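Local coordinates for FAA hydrolase family protein (Pseudomonas aeruginosa, PDB 6J5Y), which probably hydrolyses fumarylpyruvate to fumarate and pyruvate with the help of a divalent metal ion such as manganese, at residues E99-G111 / L145-A157. Numbering follows the deposited sequence.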
# COMPACT_ATOMS: atom_id res chain seq x y z
N GLU A 99 -19.48 5.79 10.42
CA GLU A 99 -19.74 4.98 11.64
C GLU A 99 -19.66 3.47 11.36
O GLU A 99 -19.40 2.73 12.31
CB GLU A 99 -21.09 5.36 12.23
CG GLU A 99 -21.14 6.79 12.75
CD GLU A 99 -21.48 7.83 11.71
OE1 GLU A 99 -21.84 7.41 10.61
OE2 GLU A 99 -21.41 9.06 12.01
N GLN A 100 -19.90 2.99 10.14
CA GLN A 100 -19.84 1.53 9.86
C GLN A 100 -18.67 1.20 8.91
O GLN A 100 -18.55 0.01 8.54
CB GLN A 100 -21.16 1.03 9.27
CG GLN A 100 -21.55 1.69 7.96
CD GLN A 100 -22.55 0.89 7.16
OE1 GLN A 100 -23.77 1.11 7.23
NE2 GLN A 100 -22.03 -0.05 6.38
N ALA A 101 -17.85 2.18 8.52
CA ALA A 101 -16.85 2.05 7.43
C ALA A 101 -15.83 0.96 7.76
O ALA A 101 -15.57 0.09 6.92
CB ALA A 101 -16.19 3.37 7.20
N GLU A 102 -15.26 0.99 8.96
CA GLU A 102 -14.24 -0.01 9.39
C GLU A 102 -14.84 -1.41 9.44
O GLU A 102 -14.07 -2.36 9.31
CB GLU A 102 -13.69 0.33 10.76
CG GLU A 102 -12.53 1.29 10.67
CD GLU A 102 -12.25 1.97 11.99
OE1 GLU A 102 -11.08 2.09 12.33
OE2 GLU A 102 -13.23 2.37 12.67
N GLU A 103 -16.16 -1.52 9.59
CA GLU A 103 -16.84 -2.84 9.59
C GLU A 103 -16.69 -3.49 8.20
O GLU A 103 -16.81 -4.75 8.12
CB GLU A 103 -18.32 -2.71 9.96
CG GLU A 103 -18.98 -4.05 10.23
CD GLU A 103 -20.01 -4.49 9.21
OE1 GLU A 103 -21.11 -3.88 9.18
OE2 GLU A 103 -19.73 -5.45 8.46
N HIS A 104 -16.38 -2.72 7.16
CA HIS A 104 -16.19 -3.27 5.78
C HIS A 104 -14.77 -3.84 5.63
O HIS A 104 -14.52 -4.51 4.61
CB HIS A 104 -16.50 -2.20 4.72
CG HIS A 104 -17.96 -1.90 4.70
ND1 HIS A 104 -18.79 -2.25 3.65
CD2 HIS A 104 -18.76 -1.37 5.66
CE1 HIS A 104 -20.04 -1.90 3.94
NE2 HIS A 104 -20.05 -1.37 5.18
N VAL A 105 -13.88 -3.58 6.59
CA VAL A 105 -12.46 -4.00 6.49
C VAL A 105 -12.32 -5.36 7.15
O VAL A 105 -12.42 -5.43 8.39
CB VAL A 105 -11.52 -2.96 7.12
CG1 VAL A 105 -10.07 -3.42 7.09
CG2 VAL A 105 -11.65 -1.61 6.43
N TRP A 106 -12.06 -6.38 6.34
CA TRP A 106 -11.87 -7.78 6.80
C TRP A 106 -10.52 -7.95 7.53
O TRP A 106 -10.41 -8.91 8.34
CB TRP A 106 -11.92 -8.73 5.61
CG TRP A 106 -12.07 -10.14 6.07
CD1 TRP A 106 -13.23 -10.77 6.39
CD2 TRP A 106 -11.02 -11.09 6.30
NE1 TRP A 106 -12.98 -12.06 6.79
CE2 TRP A 106 -11.62 -12.28 6.76
CE3 TRP A 106 -9.63 -11.06 6.16
CZ2 TRP A 106 -10.89 -13.41 7.08
CZ3 TRP A 106 -8.90 -12.19 6.48
CH2 TRP A 106 -9.53 -13.35 6.92
N GLY A 107 -9.51 -7.15 7.19
CA GLY A 107 -8.15 -7.39 7.70
C GLY A 107 -7.16 -6.32 7.28
O GLY A 107 -7.57 -5.38 6.54
N TYR A 108 -5.92 -6.45 7.75
CA TYR A 108 -4.83 -5.45 7.62
C TYR A 108 -3.51 -6.17 7.31
O TYR A 108 -3.36 -7.36 7.65
CB TYR A 108 -4.72 -4.58 8.88
CG TYR A 108 -5.96 -3.81 9.24
CD1 TYR A 108 -6.98 -4.41 9.97
CD2 TYR A 108 -6.12 -2.47 8.91
CE1 TYR A 108 -8.12 -3.73 10.33
CE2 TYR A 108 -7.27 -1.78 9.25
CZ TYR A 108 -8.27 -2.40 9.98
OH TYR A 108 -9.44 -1.74 10.31
N ALA A 109 -2.62 -5.52 6.55
CA ALA A 109 -1.28 -6.06 6.24
C ALA A 109 -0.29 -4.90 6.09
O ALA A 109 -0.71 -3.75 5.96
CB ALA A 109 -1.37 -6.92 5.00
N VAL A 110 1.00 -5.21 6.16
CA VAL A 110 2.10 -4.26 5.85
C VAL A 110 2.29 -4.24 4.33
O VAL A 110 2.40 -5.32 3.76
CB VAL A 110 3.41 -4.68 6.53
CG1 VAL A 110 4.49 -3.62 6.35
CG2 VAL A 110 3.18 -5.02 8.00
N GLY A 111 2.37 -3.06 3.71
CA GLY A 111 2.59 -2.94 2.27
C GLY A 111 3.67 -1.94 1.92
O GLY A 111 3.96 -1.07 2.74
N LEU A 145 -2.00 -11.25 5.53
CA LEU A 145 -3.21 -10.48 5.91
C LEU A 145 -3.63 -10.87 7.32
O LEU A 145 -3.89 -12.05 7.54
CB LEU A 145 -4.31 -10.74 4.88
CG LEU A 145 -5.54 -9.85 5.00
CD1 LEU A 145 -5.16 -8.38 4.94
CD2 LEU A 145 -6.53 -10.19 3.92
N TYR A 146 -3.71 -9.91 8.24
CA TYR A 146 -4.18 -10.18 9.63
C TYR A 146 -5.67 -9.89 9.74
O TYR A 146 -6.09 -8.74 9.56
CB TYR A 146 -3.38 -9.36 10.65
CG TYR A 146 -1.98 -9.88 10.87
CD1 TYR A 146 -1.01 -9.76 9.89
CD2 TYR A 146 -1.62 -10.47 12.07
CE1 TYR A 146 0.27 -10.23 10.08
CE2 TYR A 146 -0.33 -10.93 12.29
CZ TYR A 146 0.61 -10.82 11.28
OH TYR A 146 1.87 -11.29 11.48
N PRO A 147 -6.53 -10.89 10.05
CA PRO A 147 -7.96 -10.62 10.22
C PRO A 147 -8.27 -9.66 11.38
O PRO A 147 -7.66 -9.80 12.46
CB PRO A 147 -8.58 -11.99 10.54
CG PRO A 147 -7.55 -13.01 10.10
CD PRO A 147 -6.21 -12.32 10.16
N ALA A 148 -9.22 -8.74 11.17
CA ALA A 148 -9.76 -7.86 12.23
C ALA A 148 -10.44 -8.73 13.31
O ALA A 148 -10.55 -8.28 14.46
CB ALA A 148 -10.68 -6.83 11.62
N SER A 149 -10.81 -9.98 12.99
CA SER A 149 -11.28 -10.96 14.00
C SER A 149 -10.14 -11.23 14.99
O SER A 149 -10.44 -11.44 16.17
CB SER A 149 -11.79 -12.24 13.37
OG SER A 149 -10.71 -13.05 12.92
N GLN A 150 -8.88 -11.19 14.55
CA GLN A 150 -7.69 -11.30 15.44
C GLN A 150 -7.33 -9.92 16.00
O GLN A 150 -7.35 -9.79 17.24
CB GLN A 150 -6.47 -11.91 14.73
CG GLN A 150 -6.60 -13.40 14.42
CD GLN A 150 -5.50 -13.90 13.50
OE1 GLN A 150 -5.68 -14.85 12.74
NE2 GLN A 150 -4.35 -13.24 13.53
N VAL A 151 -7.07 -8.93 15.15
CA VAL A 151 -6.31 -7.69 15.50
C VAL A 151 -7.25 -6.49 15.68
O VAL A 151 -6.74 -5.37 15.98
CB VAL A 151 -5.24 -7.38 14.45
CG1 VAL A 151 -4.21 -8.50 14.31
CG2 VAL A 151 -5.86 -7.05 13.09
N GLY A 152 -8.56 -6.68 15.51
CA GLY A 152 -9.58 -5.61 15.57
C GLY A 152 -9.38 -4.57 14.48
O GLY A 152 -8.93 -4.93 13.38
N HIS A 153 -9.71 -3.31 14.77
CA HIS A 153 -9.51 -2.17 13.84
C HIS A 153 -8.63 -1.16 14.54
O HIS A 153 -9.12 -0.24 15.18
CB HIS A 153 -10.84 -1.60 13.36
CG HIS A 153 -11.75 -2.63 12.77
ND1 HIS A 153 -11.58 -3.10 11.46
CD2 HIS A 153 -12.81 -3.30 13.28
CE1 HIS A 153 -12.51 -4.01 11.21
NE2 HIS A 153 -13.29 -4.12 12.29
N PRO A 154 -7.29 -1.30 14.44
CA PRO A 154 -6.37 -0.45 15.19
C PRO A 154 -6.41 0.99 14.65
O PRO A 154 -6.45 1.17 13.44
CB PRO A 154 -5.01 -1.11 14.95
CG PRO A 154 -5.16 -1.76 13.60
CD PRO A 154 -6.60 -2.23 13.54
N ARG A 155 -6.45 1.95 15.56
CA ARG A 155 -6.40 3.40 15.27
C ARG A 155 -5.03 3.97 15.64
O ARG A 155 -4.73 5.09 15.20
CB ARG A 155 -7.50 4.14 16.04
CG ARG A 155 -8.69 4.53 15.17
CD ARG A 155 -9.59 3.36 14.87
NE ARG A 155 -10.97 3.80 14.92
CZ ARG A 155 -12.02 3.01 15.11
NH1 ARG A 155 -13.23 3.55 15.13
NH2 ARG A 155 -11.87 1.70 15.25
N HIS A 156 -4.29 3.24 16.48
CA HIS A 156 -2.90 3.53 16.92
C HIS A 156 -2.04 2.32 16.56
O HIS A 156 -2.52 1.18 16.78
CB HIS A 156 -2.88 3.82 18.44
CG HIS A 156 -3.78 4.95 18.85
ND1 HIS A 156 -3.35 6.26 18.89
CD2 HIS A 156 -5.09 4.97 19.21
CE1 HIS A 156 -4.34 7.04 19.29
NE2 HIS A 156 -5.42 6.26 19.50
N ALA A 157 -0.86 2.55 16.00
CA ALA A 157 0.14 1.50 15.66
C ALA A 157 1.39 2.14 15.07
O ALA A 157 1.24 2.87 14.08
CB ALA A 157 -0.43 0.50 14.68
O HOH W 1 -11.76 -10.56 10.19
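Strand 105-116 pairs antiparallel with the end of strand 140-147, and against its other neighbour, strand 79-89, it carries a classic beta bulge; beyond the pairing, segment 145-157 turns into helix 148-151 and folds back over Tyr108. Tyr108 and Tyr146 form the hydrogen-bonded pair: Tyr108 N gives to Tyr146 O at 2.9 Å, and Tyr146 N returns a short bond to Tyr108 O. Gly107 faces Pro147 in the next, non-hydrogen-bonded pair. Having no side chain suits Gly107, since a CB would run into Tyr146 O. Trp106 and Gly107 together face Ala88 of strand 79-89, making the bulge, and Ala148 N, at the start of the helix whose N-cap is Pro147, donates to Trp106 O (3.1 Å) from above the carbonyl plane. The same carbonyl accepts from a water that links it to Ser149 N.

The Trp106 side chain, with CG anti to the backbone N (chi1 -166°), lies alongside Pro147, whose CB sits over the six-membered ring in a CH-pi contact. Tyr108 is sandwiched between Val105 CG1 on one face and Pro154 CD on the other, 4.1 Å from the ring centroid. Its OH shares a 2.8 Å hydrogen bond with His153 ND1, met in the plane of the imidazole, which, with Glu102 CB over its face, helps to hold that ring in this rotation; the two rings meet rim to rim. Farther out, the Glu102 carboxylate lies over the face of the Arg155 guanidinium, probably as a salt bridge, although OE2 is crowded in the model and the details are doubtful. Together these make an antiparallel strand pair with a classic bulge, followed by a short helix and loop, within the mixed sheet of the FAH fold.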